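Local atomic coordinates of endo-1,3-beta-glucanase, family GH16 (Zobellia galactanivorans, PDB entry 5FUI), a protein that degrades laminarin, a marine beta-1,3-glucan, and probably uses this C-terminal family 6 carbohydrate-binding module to hold on to the polysaccharide. Residues G70-S75 with Y117-G122; G85-P90 with T99-T104; D76-E81 with G110-G115. One frame throughout, in Å; residues are numbered along the deposited sequence.

Interaction 1. Residues G70-S75 with Y117-G122. With APY (2-aminomethyl-pyridine), chain C.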
loop_
_atom_site.group_PDB
_atom_site.type_symbol
_atom_site.label_atom_id
_atom_site.label_comp_id
_atom_site.label_asym_id
_atom_site.label_seq_id
_atom_site.Cartn_x
_atom_site.Cartn_y
_atom_site.Cartn_z
ATOM N N GLY A 70 -3.351 -12.433 -9.326
ATOM C CA GLY A 70 -3.194 -12.931 -7.942
ATOM C C GLY A 70 -2.371 -12.145 -6.945
ATOM O O GLY A 70 -2.228 -12.570 -5.779
ATOM N N GLY A 71 -1.797 -11.010 -7.347
ATOM C CA GLY A 71 -1.091 -10.166 -6.347
ATOM C C GLY A 71 -2.051 -9.824 -5.215
ATOM O O GLY A 71 -3.242 -9.529 -5.464
ATOM N N ARG A 72 -1.582 -9.814 -3.986
ATOM C CA ARG A 72 -2.512 -9.628 -2.857
ATOM C C ARG A 72 -1.689 -9.135 -1.713
ATOM O O ARG A 72 -0.561 -9.618 -1.483
ATOM C CB ARG A 72 -3.182 -10.987 -2.487
ATOM C CG ARG A 72 -4.318 -10.766 -1.512
ATOM C CD ARG A 72 -4.850 -12.184 -1.127
ATOM N NE ARG A 72 -6.004 -11.973 -0.261
ATOM C CZ ARG A 72 -7.255 -11.994 -0.643
ATOM N NH1 ARG A 72 -7.576 -12.306 -1.887
ATOM N NH2 ARG A 72 -8.195 -11.754 0.243
ATOM N N PHE A 73 -2.218 -8.169 -0.975
ATOM C CA PHE A 73 -1.488 -7.676 0.201
ATOM C C PHE A 73 -2.457 -7.285 1.300
ATOM O O PHE A 73 -3.662 -7.080 1.045
ATOM C CB PHE A 73 -0.526 -6.513 -0.146
ATOM C CG PHE A 73 -1.202 -5.289 -0.712
ATOM C CD1 PHE A 73 -1.352 -5.157 -2.151
ATOM C CD2 PHE A 73 -1.615 -4.246 0.139
ATOM C CE1 PHE A 73 -1.899 -3.987 -2.624
ATOM C CE2 PHE A 73 -2.174 -3.089 -0.373
ATOM C CZ PHE A 73 -2.287 -2.933 -1.756
ATOM N N SER A 74 -1.931 -7.260 2.528
ATOM C CA SER A 74 -2.742 -6.795 3.705
ATOM C C SER A 74 -2.183 -5.477 4.187
ATOM O O SER A 74 -1.007 -5.171 3.992
ATOM C CB SER A 74 -2.692 -7.818 4.857
ATOM O OG SER A 74 -1.312 -7.970 5.297
ATOM N N SER A 75 -3.075 -4.680 4.750
ATOM C CA SER A 75 -2.667 -3.421 5.423
ATOM C C SER A 75 -2.992 -3.544 6.932
ATOM O O SER A 75 -3.968 -4.198 7.334
ATOM C CB SER A 75 -3.340 -2.184 4.848
ATOM O OG SER A 75 -4.735 -2.393 4.865
ATOM N N TYR A 117 1.759 -5.815 3.677
ATOM C CA TYR A 117 2.448 -7.087 3.697
ATOM C C TYR A 117 1.984 -7.887 2.502
ATOM O O TYR A 117 0.776 -8.137 2.327
ATOM C CB TYR A 117 2.030 -7.822 5.013
ATOM C CG TYR A 117 3.062 -8.795 5.541
ATOM C CD1 TYR A 117 3.423 -9.912 4.807
ATOM C CD2 TYR A 117 3.740 -8.553 6.773
ATOM C CE1 TYR A 117 4.385 -10.826 5.281
ATOM C CE2 TYR A 117 4.671 -9.428 7.262
ATOM C CZ TYR A 117 4.958 -10.583 6.558
ATOM O OH TYR A 117 5.948 -11.414 7.077
ATOM N N SER A 118 2.917 -8.338 1.680
ATOM C CA SER A 118 2.572 -9.102 0.492
ATOM C C SER A 118 2.232 -10.552 0.835
ATOM O O SER A 118 3.085 -11.332 1.297
ATOM C CB SER A 118 3.769 -9.091 -0.443
ATOM O OG SER A 118 3.443 -9.824 -1.634
ATOM N N ILE A 119 0.982 -10.880 0.608
ATOM C CA ILE A 119 0.515 -12.269 0.718
ATOM C C ILE A 119 0.885 -13.042 -0.527
ATOM O O ILE A 119 1.368 -14.205 -0.424
ATOM C CB ILE A 119 -1.023 -12.275 0.877
ATOM C CG1 ILE A 119 -1.353 -11.603 2.239
ATOM C CG2 ILE A 119 -1.585 -13.723 0.781
ATOM C CD1 ILE A 119 -2.862 -11.267 2.336
ATOM N N SER A 120 0.649 -12.469 -1.701
ATOM C CA SER A 120 1.034 -13.090 -2.970
ATOM C C SER A 120 1.752 -11.956 -3.775
ATOM O O SER A 120 1.205 -10.823 -3.931
ATOM C CB SER A 120 -0.186 -13.540 -3.748
ATOM O OG SER A 120 0.298 -14.191 -4.880
ATOM N N GLY A 121 3.009 -12.229 -4.184
ATOM C CA GLY A 121 3.768 -11.243 -4.913
ATOM C C GLY A 121 3.303 -11.031 -6.366
ATOM O O GLY A 121 2.224 -11.478 -6.795
ATOM N N GLY A 122 4.185 -10.280 -7.075
ATOM C CA GLY A 122 3.927 -10.020 -8.502
ATOM C C GLY A 122 3.097 -8.777 -8.769
ATOM O O GLY A 122 2.444 -8.714 -9.773
HETATM N N APY C . 3.123 -4.812 9.388
HETATM C CM APY C . 3.807 -4.875 8.111
HETATM C C2 APY C . 5.097 -5.311 8.785
HETATM C C3 APY C . 5.407 -6.650 8.808
HETATM C C4 APY C . 6.553 -7.120 9.493
HETATM C C5 APY C . 7.318 -6.203 10.237
HETATM C C6 APY C . 6.994 -4.856 10.223
HETATM N N1 APY C . 5.865 -4.448 9.542
#
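R72 and S120 pair antiparallel through two backbone bonds, R72 N to S120 O at 3.0 Å and S120 N to R72 O at 3.1 Å. The carbonyl of R72 also accepts the N-H of I119, I119 N to R72 O being 2.9 Å and more bent, 133° at the hydrogen. Both donors reach R72 O from the same face of its carbonyl plane. Two residues opposite one make a classic beta bulge, and the register slips by one between R72 and F73. Beyond it S74 and Y117 exchange a pair of backbone bonds, and F73 CA closes on Y117 O at 3.1 Å.

F73 and S74 with S118 and Y117 join strands 72-77 and 110-118 in the five-stranded sheet of the CBM6 beta-sandwich; the chain turns a corner at I119, where the bulge lies. The dense part lies on the face that carries F73 and S118, both buried, which looks into the sandwich. The F73 ring leads away from the partner strand to stack on W123 and meet Y62 edge-to-face; S118 OG bonds to N40 O.

The face of R72, S74 and S120, each partly exposed, packs more loosely and lies nearer solvent, as does the exposed I119. The extended R72 chain and I119 run side by side, pointing the same way, with R72 CD 4.1 Å from I119 CG2; R72 NE makes a salt bridge with E86 OE1. S74 OG rests 3.4 Å from Y117 CB.

Near the end of strand 110-118, Y117 CG lies anti to the backbone N (chi1 -153°), and the ring leads away from the S74 strand. Y117 CD2 comes within 3.2 Å of C3 of a bound 2-aminomethyl-pyridine, which sits at the ring's edge in a pocket completed by W44, D76 and G115.

Interaction 2. Residues G85-P90 with T99-T104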
loop_
_atom_site.group_PDB
_atom_site.type_symbol
_atom_site.label_atom_id
_atom_site.label_comp_id
_atom_site.label_asym_id
_atom_site.label_seq_id
_atom_site.Cartn_x
_atom_site.Cartn_y
_atom_site.Cartn_z
ATOM N N GLY A 85 -7.319 -4.854 6.539
ATOM C CA GLY A 85 -7.931 -5.699 5.511
ATOM C C GLY A 85 -6.940 -5.992 4.404
ATOM O O GLY A 85 -5.738 -5.771 4.544
ATOM N N GLU A 86 -7.466 -6.653 3.370
ATOM C CA GLU A 86 -6.643 -7.143 2.305
ATOM C C GLU A 86 -7.108 -6.583 0.968
ATOM O O GLU A 86 -8.283 -6.276 0.731
ATOM C CB GLU A 86 -6.649 -8.636 2.237
ATOM C CG GLU A 86 -6.168 -9.286 3.520
ATOM C CD GLU A 86 -6.217 -10.803 3.581
ATOM O OE1 GLU A 86 -6.376 -11.443 2.547
ATOM O OE2 GLU A 86 -6.028 -11.247 4.715
ATOM N N LEU A 87 -6.154 -6.427 0.037
ATOM C CA LEU A 87 -6.412 -5.853 -1.285
ATOM C C LEU A 87 -5.918 -6.868 -2.310
ATOM O O LEU A 87 -4.815 -7.401 -2.177
ATOM C CB LEU A 87 -5.510 -4.525 -1.482
ATOM C CG LEU A 87 -5.865 -3.252 -0.687
ATOM C CD1 LEU A 87 -7.318 -2.825 -0.967
ATOM C CD2 LEU A 87 -5.571 -3.452 0.812
ATOM N N SER A 88 -6.731 -7.118 -3.325
ATOM C CA SER A 88 -6.283 -7.842 -4.515
ATOM C C SER A 88 -5.844 -6.837 -5.583
ATOM O O SER A 88 -6.533 -5.806 -5.836
ATOM C CB SER A 88 -7.496 -8.600 -5.083
ATOM O OG SER A 88 -7.814 -9.610 -4.151
ATOM N N VAL A 89 -4.743 -7.124 -6.284
ATOM C CA VAL A 89 -4.234 -6.223 -7.327
ATOM C C VAL A 89 -4.732 -6.831 -8.665
ATOM O O VAL A 89 -4.409 -7.978 -9.022
ATOM C CB VAL A 89 -2.670 -6.192 -7.331
ATOM C CG1 VAL A 89 -2.205 -5.319 -8.467
ATOM C CG2 VAL A 89 -2.164 -5.634 -5.980
ATOM N N PRO A 90 -5.511 -6.033 -9.465
ATOM C CA PRO A 90 -5.937 -6.505 -10.764
ATOM C C PRO A 90 -4.756 -6.797 -11.654
ATOM O O PRO A 90 -3.701 -6.173 -11.538
ATOM C CB PRO A 90 -6.758 -5.307 -11.344
ATOM C CG PRO A 90 -7.253 -4.629 -10.034
ATOM C CD PRO A 90 -6.061 -4.696 -9.126
ATOM N N THR A 99 -3.529 1.342 -11.767
ATOM C CA THR A 99 -4.937 1.463 -11.433
ATOM C C THR A 99 -5.057 1.729 -9.934
ATOM O O THR A 99 -4.089 1.466 -9.189
ATOM C CB THR A 99 -5.715 0.162 -11.881
ATOM O OG1 THR A 99 -7.109 0.517 -11.883
ATOM C CG2 THR A 99 -5.436 -1.011 -10.888
ATOM N N THR A 100 -6.187 2.245 -9.498
ATOM C CA THR A 100 -6.355 2.523 -8.071
ATOM C C THR A 100 -7.412 1.642 -7.434
ATOM O O THR A 100 -8.583 1.630 -7.856
ATOM C CB THR A 100 -6.765 3.993 -7.884
ATOM O OG1 THR A 100 -5.756 4.840 -8.499
ATOM C CG2 THR A 100 -6.772 4.367 -6.381
ATOM N N VAL A 101 -6.963 0.800 -6.488
ATOM C CA VAL A 101 -7.923 0.001 -5.708
ATOM C C VAL A 101 -8.053 0.650 -4.332
ATOM O O VAL A 101 -7.248 1.506 -3.928
ATOM C CB VAL A 101 -7.483 -1.499 -5.611
ATOM C CG1 VAL A 101 -7.478 -2.133 -7.044
ATOM C CG2 VAL A 101 -6.099 -1.611 -4.886
ATOM N N SER A 102 -9.034 0.186 -3.573
ATOM C CA SER A 102 -9.266 0.823 -2.262
ATOM C C SER A 102 -9.866 -0.119 -1.244
ATOM O O SER A 102 -10.390 -1.172 -1.572
ATOM C CB SER A 102 -10.118 2.069 -2.393
ATOM O OG SER A 102 -11.487 1.688 -2.754
ATOM N N GLN A 103 -9.823 0.327 0.003
ATOM C CA GLN A 103 -10.604 -0.271 1.072
ATOM C C GLN A 103 -11.193 0.868 1.896
ATOM O O GLN A 103 -10.631 1.944 1.932
ATOM C CB GLN A 103 -9.697 -1.167 1.920
ATOM C CG GLN A 103 -8.612 -0.389 2.668
ATOM C CD GLN A 103 -7.539 -1.236 3.341
ATOM O OE1 GLN A 103 -6.518 -0.680 3.692
ATOM N NE2 GLN A 103 -7.759 -2.502 3.566
ATOM N N THR A 104 -12.337 0.596 2.509
ATOM C CA THR A 104 -12.977 1.553 3.435
ATOM C C THR A 104 -12.989 0.946 4.802
ATOM O O THR A 104 -13.597 -0.146 4.986
ATOM C CB THR A 104 -14.399 1.931 2.959
ATOM O OG1 THR A 104 -14.343 2.541 1.665
ATOM C CG2 THR A 104 -15.052 2.937 3.863
HETATM O O HOH W 1 -9.724 -4.425 2.311
#
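Two strands from different sheets of the beta-sandwich face each other here: 85-88 at the edge of the five-stranded sheet and 99-104 at the edge of the four-stranded one. Their axes run nearly antiparallel, at 160°, and come within 7.6 Å, so side chains rather than backbone bonds fill the gap. L87 reaches across with both methyls. Its CD1 lies 3.5 Å from S102 O, while L87 CD2 touches Q103 NE2 at 3.6 Å, the two side chains crossing at about a right angle. With Q103 CG between the backbone N and the carbonyl carbon (chi1 65°), the extended chain beyond carries the amide to L87 CD2 and a water. The water joins the strands, giving a hydrogen to E86 O at 2.8 Å and accepting one from Q103 NE2 at 3.0 Å. Farther along, P90 and V101 pass alongside one another, pointing opposite ways, P90 CD meeting V101 CG1 at 3.6 Å, and T99 CG2 touches the same proline ring. Strand 72-77 flanks 82-88 within its sheet and strand 56-66 flanks 97-107 within the other; Q103 OE1 accepts from Y62 OH and is also hydrogen-bonded to S75 OG, so it touches both neighbouring strands.

Interaction 3. Residues D76-E81 with G110-G115. With APY (2-aminomethyl-pyridine), chain C.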
loop_
_atom_site.group_PDB
_atom_site.type_symbol
_atom_site.label_atom_id
_atom_site.label_comp_id
_atom_site.label_asym_id
_atom_site.label_seq_id
_atom_site.Cartn_x
_atom_site.Cartn_y
_atom_site.Cartn_z
ATOM N N ASP A 76 -2.111 -2.930 7.754
ATOM C CA ASP A 76 -2.283 -3.022 9.205
ATOM C C ASP A 76 -1.684 -1.845 9.915
ATOM O O ASP A 76 -0.875 -1.106 9.316
ATOM C CB ASP A 76 -1.636 -4.324 9.724
ATOM C CG ASP A 76 -0.154 -4.256 9.759
ATOM O OD1 ASP A 76 0.412 -3.703 10.696
ATOM O OD2 ASP A 76 0.528 -4.683 8.777
ATOM N N LEU A 77 -2.106 -1.646 11.169
ATOM C CA LEU A 77 -1.492 -0.640 12.031
ATOM C C LEU A 77 -0.762 -1.337 13.199
ATOM O O LEU A 77 -1.244 -2.375 13.750
ATOM C CB LEU A 77 -2.611 0.251 12.621
ATOM C CG LEU A 77 -3.489 0.947 11.592
ATOM C CD1 LEU A 77 -4.590 1.707 12.335
ATOM C CD2 LEU A 77 -2.681 1.752 10.554
ATOM N N GLU A 78 0.413 -0.760 13.523
ATOM C CA GLU A 78 1.201 -1.225 14.705
ATOM C C GLU A 78 1.555 -2.677 14.639
ATOM O O GLU A 78 1.278 -3.470 15.592
ATOM C CB GLU A 78 0.406 -0.918 16.016
ATOM C CG GLU A 78 0.197 0.591 16.183
ATOM C CD GLU A 78 1.587 1.276 16.384
ATOM O OE1 GLU A 78 2.384 0.895 17.277
ATOM O OE2 GLU A 78 1.997 2.175 15.642
ATOM N N ALA A 79 2.119 -3.082 13.507
ATOM C CA ALA A 79 2.600 -4.467 13.374
ATOM C C ALA A 79 1.534 -5.542 13.670
ATOM O O ALA A 79 1.728 -6.555 14.416
ATOM C CB ALA A 79 3.933 -4.673 14.171
ATOM N N GLY A 80 0.319 -5.282 13.154
ATOM C CA GLY A 80 -0.762 -6.261 13.203
ATOM C C GLY A 80 -1.617 -6.149 14.428
ATOM O O GLY A 80 -2.535 -6.920 14.553
ATOM N N GLU A 81 -1.361 -5.111 15.259
ATOM C CA GLU A 81 -2.304 -4.888 16.407
ATOM C C GLU A 81 -3.719 -4.624 15.850
ATOM O O GLU A 81 -4.734 -5.040 16.462
ATOM C CB GLU A 81 -1.900 -3.672 17.269
ATOM C CG GLU A 81 -0.681 -3.972 18.133
ATOM C CD GLU A 81 -0.285 -2.796 19.086
ATOM O OE1 GLU A 81 -1.120 -1.855 19.333
ATOM O OE2 GLU A 81 0.879 -2.811 19.611
ATOM N N GLY A 110 -5.413 8.554 15.881
ATOM C CA GLY A 110 -4.123 8.324 16.483
ATOM C C GLY A 110 -3.052 8.430 15.417
ATOM O O GLY A 110 -3.362 8.681 14.234
ATOM N N THR A 111 -1.801 8.193 15.796
ATOM C CA THR A 111 -0.698 8.152 14.881
ATOM C C THR A 111 -0.071 6.765 14.998
ATOM O O THR A 111 0.228 6.327 16.137
ATOM C CB THR A 111 0.375 9.222 15.268
ATOM O OG1 THR A 111 -0.259 10.500 15.105
ATOM C CG2 THR A 111 1.600 9.154 14.308
ATOM N N TYR A 112 0.082 6.087 13.858
ATOM C CA TYR A 112 0.405 4.686 13.802
ATOM C C TYR A 112 1.487 4.376 12.792
ATOM O O TYR A 112 1.652 5.070 11.781
ATOM C CB TYR A 112 -0.876 3.842 13.392
ATOM C CG TYR A 112 -2.078 4.120 14.263
ATOM C CD1 TYR A 112 -2.186 3.541 15.478
ATOM C CD2 TYR A 112 -3.117 4.901 13.857
ATOM C CE1 TYR A 112 -3.294 3.748 16.271
ATOM C CE2 TYR A 112 -4.246 5.146 14.628
ATOM C CZ TYR A 112 -4.334 4.578 15.837
ATOM O OH TYR A 112 -5.456 4.828 16.620
ATOM N N GLN A 113 2.165 3.264 13.036
ATOM C CA GLN A 113 3.019 2.643 12.032
ATOM C C GLN A 113 2.076 1.888 11.085
ATOM O O GLN A 113 1.341 0.990 11.522
ATOM C CB GLN A 113 4.044 1.706 12.700
ATOM C CG GLN A 113 4.959 0.946 11.772
ATOM C CD GLN A 113 6.029 0.149 12.550
ATOM O OE1 GLN A 113 7.040 0.721 12.960
ATOM N NE2 GLN A 113 5.811 -1.190 12.742
ATOM N N PHE A 114 2.144 2.230 9.793
ATOM C CA PHE A 114 1.266 1.627 8.765
ATOM C C PHE A 114 2.034 0.585 7.973
ATOM O O PHE A 114 3.139 0.898 7.489
ATOM C CB PHE A 114 0.762 2.779 7.902
ATOM C CG PHE A 114 -0.171 2.388 6.761
ATOM C CD1 PHE A 114 -1.526 2.134 6.972
ATOM C CD2 PHE A 114 0.324 2.352 5.488
ATOM C CE1 PHE A 114 -2.331 1.782 5.899
ATOM C CE2 PHE A 114 -0.492 2.028 4.423
ATOM C CZ PHE A 114 -1.804 1.719 4.633
ATOM N N GLY A 115 1.540 -0.666 7.875
ATOM C CA GLY A 115 2.281 -1.719 7.246
ATOM C C GLY A 115 1.518 -2.314 6.061
ATOM O O GLY A 115 0.296 -2.480 6.140
HETATM N N APY C . 3.123 -4.812 9.388
HETATM C CM APY C . 3.807 -4.875 8.111
HETATM C C2 APY C . 5.097 -5.311 8.785
HETATM C C3 APY C . 5.407 -6.650 8.808
HETATM C C4 APY C . 6.553 -7.120 9.493
HETATM C C5 APY C . 7.318 -6.203 10.237
HETATM C C6 APY C . 6.994 -4.856 10.223
HETATM N N1 APY C . 5.865 -4.448 9.542
HETATM O O HOH W 2 2.257 -1.720 10.870
#
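D76 and G115 exchange a pair of backbone bonds, G115 N to D76 O being the shorter at 2.8 Å, and E78 N then donates to Q113 O. E78 bends back at chi2 (-65°), and its carboxylate takes the N-H of Q113, Q113 N to E78 OE2 being 2.8 Å and almost straight at 176°, on the anti side of the oxygen. A carboxylate thus stands in for a backbone carbonyl where the strand ends.

Apolar contacts lie on the L77 and F114 face. L77 CD1 sits over one face of the Y112 ring, offset toward the rim nearest CD2, 4.0 Å from the centroid, a CH-pi contact. L77 CD2 meets the edge of the F114 ring in its plane, at CD1. Strands 72-77 and 110-118 are neighbours in one sheet of the CBM6 sandwich, and this face, also met by F52, L84 and V107, belongs to the core; past L77 the chain reverses through a type I' turn, E78 to E81.

Polar contacts on the D76 side serve ligand and turn. D76 OD2 accepts from the amine N of 2-aminomethyl-pyridine at 2.7 Å, with D76 OD1 a weaker second acceptor. G80 N reaches D76 OD1 from above the carboxylate plane, and a water joins D76 OD1, A79 N and Q113 O. An alanine in place of D76 would probably leave the ligand amine without its carboxylate acceptor, G80 N with just its weak bond to L77 O, and the water less firmly held. At G115 a CB would run into both D76 OD2 and the amine.

Overall arrangement
From the N terminus, the chain first enters 70-75 and runs on along strand 72-77 into 76-81, which ends in the turn. It then heads back as strand 82-88, which carries 85-90, and crosses to the four-stranded sheet for 99-104. Interaction 2 closes that short loop and ties the two sheets together at their edges. The return along strand 110-118 closes the others in order: interaction 3 at 110-115, then interaction 1 at 117-122. The three are therefore nested, 2 within 3 within 1, and none cross. Interactions 1 and 3 share one strand pair and touch the same 2-aminomethyl-pyridine, while a probable backbone bond between F73 O and L87 N links interactions 1 and 2.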